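Cystatin (Fasciola hepatica, PDB 6I1M) probably inhibits papain-like cysteine proteases as a secreted member of the stefin (type 1) branch of the cystatins. Local coordinates at residues S16-M21 against Y53-S58; S24-L27 against S31-S34; F72-L75 against A81-V84. All blocks are in the same frame, centred on the assembly; numbering follows the deposited sequence.

Contact 1: residues S16-M21 against Y53-S58; sequences SVFQPM and YKFKVS
Phe18 on helix 12-28 and Phe55 on strand 50-59 mark the closest backbone approach, their CA atoms 9.1 Å apart, so side chains alone bridge the space between helix and strand. This is the central packing of the cystatin fold, in which one long helix lies across an antiparallel sheet of four strands. The contact is a buried, wholly apolar aromatic cluster of Phe18, Tyr53 and Phe55, with no hydrogen bond between the segments. Tyr53 and Phe55, two residues apart on the strand, both direct their CB at the helix, and Phe18 answers with its own. With chi1 at -65°, CG of Phe18 sits beside the backbone N, and the ring extends from the helix to engage both strand residues. Two parts of its side chain do the touching. The root side meets Phe55, whose far corner comes in with its CZ 3.5 Å from Phe18 CD2; this atom of Phe18 lies at the edge of the Phe55 ring, near its plane, and Phe55 CE2 comes to 3.8 Å from Phe18 CB. The far end of the Phe18 ring reaches Tyr53 instead: Phe18 CZ hangs over one face of the phenol ring, displaced toward its rim and 3.7 Å from Tyr53 CD1. Both ring pairs are oblique, with planes at 39° for Phe18 and Tyr53 and 48° for Phe18 and Phe55. Phe18 also touches Val71 and Val73 of the next strand, while Phe55 reaches Leu40 and Val43 on its other neighbour and Ile22 one turn along the helix, so the cluster's neighbours come from strands on both sides of 50-59. Within the helix the preceding residue packs against the same phenylalanine: Val17 CG1 lies 4.1 Å above the centre of the Phe18 ring.

Contact 2: residues S24-L27 against S31-S34; sequences SKLL and SVVS. Unlike the reference sequence in segment 31-34: Val33 (reference Glu).
Leu26 O, in the last turns of helix 12-28, accepts a hydrogen bond from the amide of Ser31 as the chain leaves the helix: Ser31 N lies 2.9 Å from Leu26 O, nearly in line with the carbonyl (C=O...N 163°). This i to i+5 bond belongs to the helix-to-loop turn that leads out of the single helix of the cystatin fold. Val32 N adds a weak second bond to the same oxygen, at 3.5 Å from Leu26 O. One step farther along both segments a water takes over, donating to Leu27 O at 2.7 Å and to Val32 O at a markedly short distance whose exact length is doubtful, so two carbonyls that could not bond each other are joined through its two protons. Around these polar links the apolar side chains close up. Leu26 CB packs on Val32 CG2 at 3.7 Å, a methyl that chi1 of -57° sets between the backbone N and the carbonyl carbon of Val32. Farther out on the same leucine, Leu26 CD2 approaches Ser31 CB. Trp67 of strand 66-74 touches Leu26, Ser31 and Val32, fastening the turn to the sheet. On the outer, more exposed side Leu27 carries its CG anti to the backbone N (chi1 -176°), which swings the branch over the departing loop: Leu27 CD1 rests 3.4 Å from Val32 O and 3.6 Å from Ser34 N.

Contact 3: residues F72-L75 against A81-V84; sequences FVPL and ATSV
Phe72 and Ser83 face each other as an antiparallel hydrogen-bonded pair where the loop joins the hairpin of strands 66-74 and 83-90. Phe72 N gives its proton to Ser83 O and Ser83 N returns one to Phe72 O, both at 2.9 Å. Beside that second bond Thr82 CA sends its hydrogen to the same oxygen, the CA standing 3.1 Å from Phe72 O. The side chains of Phe72 and Ser83 rise from one face of the sheet. A trans chi1 (178°) turns the Phe72 ring along its own strand in the direction of Pro74, whose N sits over one ring face toward the rim, and brings Phe72 CD2 within 3.9 Å of Ala81 O. Val48 and Asn52 also touch this ring. Pro74 packs next to it. Its ring comes up against the opposing backbone, with Pro74 CG 3.6 Å from Ala81 C and Pro74 CD 3.5 Å from Thr82 N, and its side chain meets that of Thr82 at about a right angle. Thr82, at chi1 -64°, has OG1 beside its backbone N, 3.6 Å from Pro74 CD, while its methyl CG2 packs 3.5 Å from Phe72 O. The same methyl also touches Met21 of helix 12-28. The loop between these segments probably corresponds to the second binding hairpin of cystatins, which by analogy with relatives probably enters the protease cleft beside the first hairpin loop, where Val48 lies. Proline has no amide proton to offer, so Pro74 N cannot extend the backbone bonding toward the loop; there the two segments are held by van der Waals packing of the proline ring, and between them the regular pairing stops at Phe72 and Ser83.

Contact 1 lies in the core, its centre about 3 Å from the centre of the chain, and is purely aromatic; contact 2 is partly buried and contact 3 is at the surface, and both combine backbone hydrogen bonds with side-chain packing. Contacts 1 and 2 share helix 12-28, the first at its face on the sheet, the second near its end, and meet where Val57 CG2 packs on Leu26 CD1. Contacts 1 and 3 reach the same sheet, and Val73 CG2 touches both Phe18 and Tyr53. Contacts 2 and 3, with centres about 20 Å apart, are still joined by one polar link, from Lys25 NZ to Val84 O.

Contact 1: residues S16-M21 against Y53-S58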
loop_
_atom_site.group_PDB
_atom_site.type_symbol
_atom_site.label_atom_id
_atom_site.label_comp_id
_atom_site.label_asym_id
_atom_site.label_seq_id
_atom_site.Cartn_x
_atom_site.Cartn_y
_atom_site.Cartn_z
ATOM N N SER A 16 3.319 -5.425 -9.016
ATOM C CA SER A 16 2.671 -6.725 -9.311
ATOM C C SER A 16 2.073 -7.353 -8.043
ATOM O O SER A 16 0.958 -7.889 -8.105
ATOM C CB SER A 16 3.630 -7.650 -9.991
ATOM O OG SER A 16 2.961 -8.841 -10.321
ATOM N N VAL A 17 2.754 -7.244 -6.907
ATOM C CA VAL A 17 2.364 -7.977 -5.670
ATOM C C VAL A 17 1.379 -7.123 -4.865
ATOM O O VAL A 17 0.329 -7.632 -4.476
ATOM C CB VAL A 17 3.628 -8.373 -4.873
ATOM C CG1 VAL A 17 3.336 -8.797 -3.445
ATOM C CG2 VAL A 17 4.391 -9.478 -5.592
ATOM N N PHE A 18 1.705 -5.852 -4.655
ATOM C CA PHE A 18 1.033 -4.975 -3.660
ATOM C C PHE A 18 -0.179 -4.273 -4.264
ATOM O O PHE A 18 -1.123 -4.062 -3.519
ATOM C CB PHE A 18 2.004 -3.948 -3.072
ATOM C CG PHE A 18 3.114 -4.573 -2.262
ATOM C CD1 PHE A 18 2.828 -5.322 -1.133
ATOM C CD2 PHE A 18 4.437 -4.443 -2.654
ATOM C CE1 PHE A 18 3.851 -5.929 -0.410
ATOM C CE2 PHE A 18 5.460 -5.019 -1.918
ATOM C CZ PHE A 18 5.174 -5.746 -0.786
ATOM N N GLN A 19 -0.185 -3.938 -5.558
ATOM C CA GLN A 19 -1.315 -3.157 -6.127
ATOM C C GLN A 19 -2.609 -3.953 -5.967
ATOM O O GLN A 19 -3.586 -3.378 -5.500
ATOM C CB GLN A 19 -1.065 -2.679 -7.556
ATOM C CG GLN A 19 -2.172 -1.771 -8.087
ATOM C CD GLN A 19 -3.391 -2.436 -8.681
ATOM O OE1 GLN A 19 -3.628 -3.644 -8.589
ATOM N NE2 GLN A 19 -4.194 -1.616 -9.336
ATOM N N PRO A 20 -2.715 -5.257 -6.321
ATOM C CA PRO A 20 -3.969 -5.995 -6.113
ATOM C C PRO A 20 -4.352 -6.216 -4.643
ATOM O O PRO A 20 -5.532 -6.260 -4.361
ATOM C CB PRO A 20 -3.709 -7.381 -6.717
ATOM C CG PRO A 20 -2.601 -7.119 -7.717
ATOM C CD PRO A 20 -1.731 -6.076 -7.059
ATOM N N MET A 21 -3.368 -6.342 -3.748
ATOM C CA MET A 21 -3.630 -6.469 -2.290
ATOM C C MET A 21 -4.278 -5.172 -1.801
ATOM O O MET A 21 -5.235 -5.230 -1.030
ATOM C CB MET A 21 -2.351 -6.679 -1.482
ATOM C CG MET A 21 -1.680 -8.007 -1.665
ATOM S SD MET A 21 -0.280 -8.098 -0.506
ATOM C CE MET A 21 0.742 -9.317 -1.323
ATOM N N TYR A 53 5.888 -1.624 4.214
ATOM C CA TYR A 53 5.802 -0.837 2.960
ATOM C C TYR A 53 4.658 0.153 3.121
ATOM O O TYR A 53 3.516 -0.285 3.138
ATOM C CB TYR A 53 5.546 -1.719 1.746
ATOM C CG TYR A 53 6.661 -2.658 1.409
ATOM C CD1 TYR A 53 6.753 -3.891 2.037
ATOM C CD2 TYR A 53 7.600 -2.339 0.438
ATOM C CE1 TYR A 53 7.781 -4.767 1.734
ATOM C CE2 TYR A 53 8.626 -3.207 0.123
ATOM C CZ TYR A 53 8.718 -4.431 0.771
ATOM O OH TYR A 53 9.700 -5.332 0.439
ATOM N N LYS A 54 4.980 1.434 3.230
ATOM C CA LYS A 54 3.972 2.516 3.239
ATOM C C LYS A 54 3.842 3.087 1.831
ATOM O O LYS A 54 4.779 3.793 1.332
ATOM C CB LYS A 54 4.347 3.623 4.211
ATOM C CG LYS A 54 3.233 4.626 4.447
ATOM C CD LYS A 54 3.783 5.936 4.903
ATOM C CE LYS A 54 4.394 5.868 6.277
ATOM N NZ LYS A 54 5.173 7.095 6.557
ATOM N N PHE A 55 2.693 2.816 1.235
ATOM C CA PHE A 55 2.302 3.281 -0.112
ATOM C C PHE A 55 1.448 4.539 -0.010
ATOM O O PHE A 55 0.582 4.634 0.845
ATOM C CB PHE A 55 1.529 2.169 -0.798
ATOM C CG PHE A 55 2.424 1.026 -1.162
ATOM C CD1 PHE A 55 3.274 1.135 -2.258
ATOM C CD2 PHE A 55 2.407 -0.151 -0.425
ATOM C CE1 PHE A 55 4.085 0.074 -2.618
ATOM C CE2 PHE A 55 3.221 -1.217 -0.795
ATOM C CZ PHE A 55 4.054 -1.095 -1.885
ATOM N N LYS A 56 1.681 5.477 -0.920
ATOM C CA LYS A 56 0.679 6.496 -1.297
ATOM C C LYS A 56 0.067 6.049 -2.628
ATOM O O LYS A 56 0.831 5.855 -3.589
ATOM C CB LYS A 56 1.350 7.859 -1.402
ATOM C CG LYS A 56 0.378 9.010 -1.545
ATOM C CD LYS A 56 1.072 10.351 -1.545
ATOM C CE LYS A 56 0.244 11.430 -2.209
ATOM N NZ LYS A 56 0.010 12.564 -1.282
ATOM N N VAL A 57 -1.249 5.853 -2.651
ATOM C CA VAL A 57 -2.000 5.304 -3.814
ATOM C C VAL A 57 -3.005 6.364 -4.277
ATOM O O VAL A 57 -3.534 7.093 -3.427
ATOM C CB VAL A 57 -2.651 3.949 -3.474
ATOM C CG1 VAL A 57 -1.620 2.981 -2.900
ATOM C CG2 VAL A 57 -3.846 4.067 -2.531
ATOM N N SER A 58 -3.239 6.421 -5.587
ATOM C CA SER A 58 -4.157 7.371 -6.265
ATOM C C SER A 58 -5.203 6.591 -7.064
ATOM O O SER A 58 -4.838 5.625 -7.764
ATOM C CB SER A 58 -3.400 8.296 -7.170
ATOM O OG SER A 58 -4.302 9.086 -7.906
#

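Contact 2: residues S24-L27 against S31-S34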
loop_
_atom_site.group_PDB
_atom_site.type_symbol
_atom_site.label_atom_id
_atom_site.label_comp_id
_atom_site.label_asym_id
_atom_site.label_seq_id
_atom_site.Cartn_x
_atom_site.Cartn_y
_atom_site.Cartn_z
ATOM N N SER A 24 -7.876 -4.702 -3.301
ATOM C CA SER A 24 -8.770 -5.645 -2.594
ATOM C C SER A 24 -9.158 -5.056 -1.232
ATOM O O SER A 24 -10.337 -5.080 -0.916
ATOM C CB SER A 24 -8.166 -7.000 -2.462
ATOM O OG SER A 24 -8.917 -7.739 -1.529
ATOM N N LYS A 25 -8.199 -4.507 -0.480
ATOM C CA LYS A 25 -8.428 -3.898 0.863
ATOM C C LYS A 25 -9.362 -2.694 0.736
ATOM O O LYS A 25 -10.350 -2.635 1.481
ATOM C CB LYS A 25 -7.125 -3.406 1.496
ATOM C CG LYS A 25 -7.248 -2.961 2.946
ATOM C CD LYS A 25 -7.982 -3.939 3.827
ATOM C CE LYS A 25 -8.067 -3.465 5.266
ATOM N NZ LYS A 25 -7.082 -4.177 6.113
ATOM N N LEU A 26 -9.081 -1.782 -0.197
ATOM C CA LEU A 26 -9.930 -0.586 -0.411
ATOM C C LEU A 26 -11.340 -1.026 -0.841
ATOM O O LEU A 26 -12.330 -0.417 -0.350
ATOM C CB LEU A 26 -9.280 0.340 -1.435
ATOM C CG LEU A 26 -8.098 1.162 -0.925
ATOM C CD1 LEU A 26 -7.389 1.821 -2.092
ATOM C CD2 LEU A 26 -8.545 2.189 0.103
ATOM N N LEU A 27 -11.442 -2.069 -1.668
ATOM C CA LEU A 27 -12.740 -2.598 -2.173
ATOM C C LEU A 27 -13.540 -3.223 -1.018
ATOM O O LEU A 27 -14.743 -2.875 -0.838
ATOM C CB LEU A 27 -12.490 -3.598 -3.304
ATOM C CG LEU A 27 -13.757 -4.138 -3.964
ATOM C CD1 LEU A 27 -14.585 -3.015 -4.604
ATOM C CD2 LEU A 27 -13.407 -5.192 -5.000
ATOM N N SER A 31 -14.296 1.601 0.272
ATOM C CA SER A 31 -13.622 2.881 -0.040
ATOM C C SER A 31 -13.615 3.156 -1.546
ATOM O O SER A 31 -13.546 4.344 -1.922
ATOM C CB SER A 31 -12.249 2.901 0.510
ATOM O OG SER A 31 -12.276 2.876 1.914
ATOM N N VAL A 32 -13.567 2.114 -2.371
ATOM C CA VAL A 32 -13.532 2.272 -3.853
ATOM C C VAL A 32 -14.525 1.272 -4.460
ATOM O O VAL A 32 -14.904 0.280 -3.793
ATOM C CB VAL A 32 -12.098 2.121 -4.410
ATOM C CG1 VAL A 32 -11.096 3.106 -3.794
ATOM C CG2 VAL A 32 -11.584 0.711 -4.251
ATOM N N VAL A 33 -14.966 1.546 -5.676
ATOM C CA VAL A 33 -15.819 0.625 -6.473
ATOM C C VAL A 33 -14.913 -0.359 -7.223
ATOM O O VAL A 33 -13.691 -0.110 -7.353
ATOM C CB VAL A 33 -16.763 1.401 -7.415
ATOM C CG1 VAL A 33 -17.774 2.221 -6.623
ATOM C CG2 VAL A 33 -15.996 2.264 -8.405
ATOM N N SER A 34 -15.499 -1.457 -7.688
ATOM C CA SER A 34 -14.770 -2.627 -8.233
ATOM C C SER A 34 -14.001 -2.228 -9.500
ATOM O O SER A 34 -12.938 -2.843 -9.752
ATOM C CB SER A 34 -15.710 -3.779 -8.477
ATOM O OG SER A 34 -16.716 -3.405 -9.396
HETATM O O HOH W 1 -16.234 -1.034 -2.105
#

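Contact 3: residues F72-L75 against A81-V84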
loop_
_atom_site.group_PDB
_atom_site.type_symbol
_atom_site.label_atom_id
_atom_site.label_comp_id
_atom_site.label_asym_id
_atom_site.label_seq_id
_atom_site.Cartn_x
_atom_site.Cartn_y
_atom_site.Cartn_z
ATOM N N PHE A 72 2.605 -4.927 5.782
ATOM C CA PHE A 72 3.632 -5.698 6.506
ATOM C C PHE A 72 3.909 -7.011 5.763
ATOM O O PHE A 72 2.998 -7.851 5.549
ATOM C CB PHE A 72 3.197 -5.962 7.943
ATOM C CG PHE A 72 4.195 -6.799 8.699
ATOM C CD1 PHE A 72 5.491 -6.337 8.903
ATOM C CD2 PHE A 72 3.873 -8.080 9.125
ATOM C CE1 PHE A 72 6.402 -7.108 9.610
ATOM C CE2 PHE A 72 4.816 -8.863 9.774
ATOM C CZ PHE A 72 6.078 -8.376 10.008
ATOM N N VAL A 73 5.170 -7.195 5.391
ATOM C CA VAL A 73 5.701 -8.469 4.830
ATOM C C VAL A 73 6.604 -9.081 5.897
ATOM O O VAL A 73 7.689 -8.578 6.161
ATOM C CB VAL A 73 6.459 -8.237 3.514
ATOM C CG1 VAL A 73 7.049 -9.515 2.964
ATOM C CG2 VAL A 73 5.576 -7.564 2.485
ATOM N N PRO A 74 6.181 -10.164 6.564
ATOM C CA PRO A 74 7.013 -10.781 7.588
ATOM C C PRO A 74 8.156 -11.560 6.926
ATOM O O PRO A 74 8.111 -11.866 5.739
ATOM C CB PRO A 74 6.052 -11.741 8.304
ATOM C CG PRO A 74 5.112 -12.157 7.173
ATOM C CD PRO A 74 4.925 -10.896 6.349
ATOM N N LEU A 75 9.119 -11.943 7.748
ATOM C CA LEU A 75 10.160 -12.920 7.364
ATOM C C LEU A 75 9.523 -14.287 7.128
ATOM O O LEU A 75 8.511 -14.613 7.783
ATOM C CB LEU A 75 11.207 -12.931 8.472
ATOM C CG LEU A 75 11.982 -11.623 8.556
ATOM C CD1 LEU A 75 12.825 -11.568 9.812
ATOM C CD2 LEU A 75 12.831 -11.440 7.310
ATOM N N ALA A 81 1.564 -13.522 9.012
ATOM C CA ALA A 81 1.210 -13.399 7.583
ATOM C C ALA A 81 1.469 -11.968 7.099
ATOM O O ALA A 81 1.583 -11.029 7.938
ATOM C CB ALA A 81 -0.244 -13.794 7.379
ATOM N N THR A 82 1.582 -11.826 5.782
ATOM C CA THR A 82 1.499 -10.524 5.082
ATOM C C THR A 82 0.160 -9.877 5.431
ATOM O O THR A 82 -0.868 -10.575 5.338
ATOM C CB THR A 82 1.648 -10.682 3.569
ATOM O OG1 THR A 82 2.957 -11.180 3.311
ATOM C CG2 THR A 82 1.447 -9.386 2.820
ATOM N N SER A 83 0.173 -8.617 5.861
ATOM C CA SER A 83 -1.037 -7.924 6.363
ATOM C C SER A 83 -1.108 -6.553 5.696
ATOM O O SER A 83 -0.102 -5.818 5.741
ATOM C CB SER A 83 -0.997 -7.853 7.882
ATOM O OG SER A 83 -2.216 -7.355 8.424
ATOM N N VAL A 84 -2.251 -6.234 5.088
ATOM C CA VAL A 84 -2.571 -4.859 4.620
ATOM C C VAL A 84 -3.207 -4.104 5.790
ATOM O O VAL A 84 -4.188 -4.610 6.373
ATOM C CB VAL A 84 -3.461 -4.871 3.364
ATOM C CG1 VAL A 84 -3.624 -3.471 2.822
ATOM C CG2 VAL A 84 -2.888 -5.788 2.281
#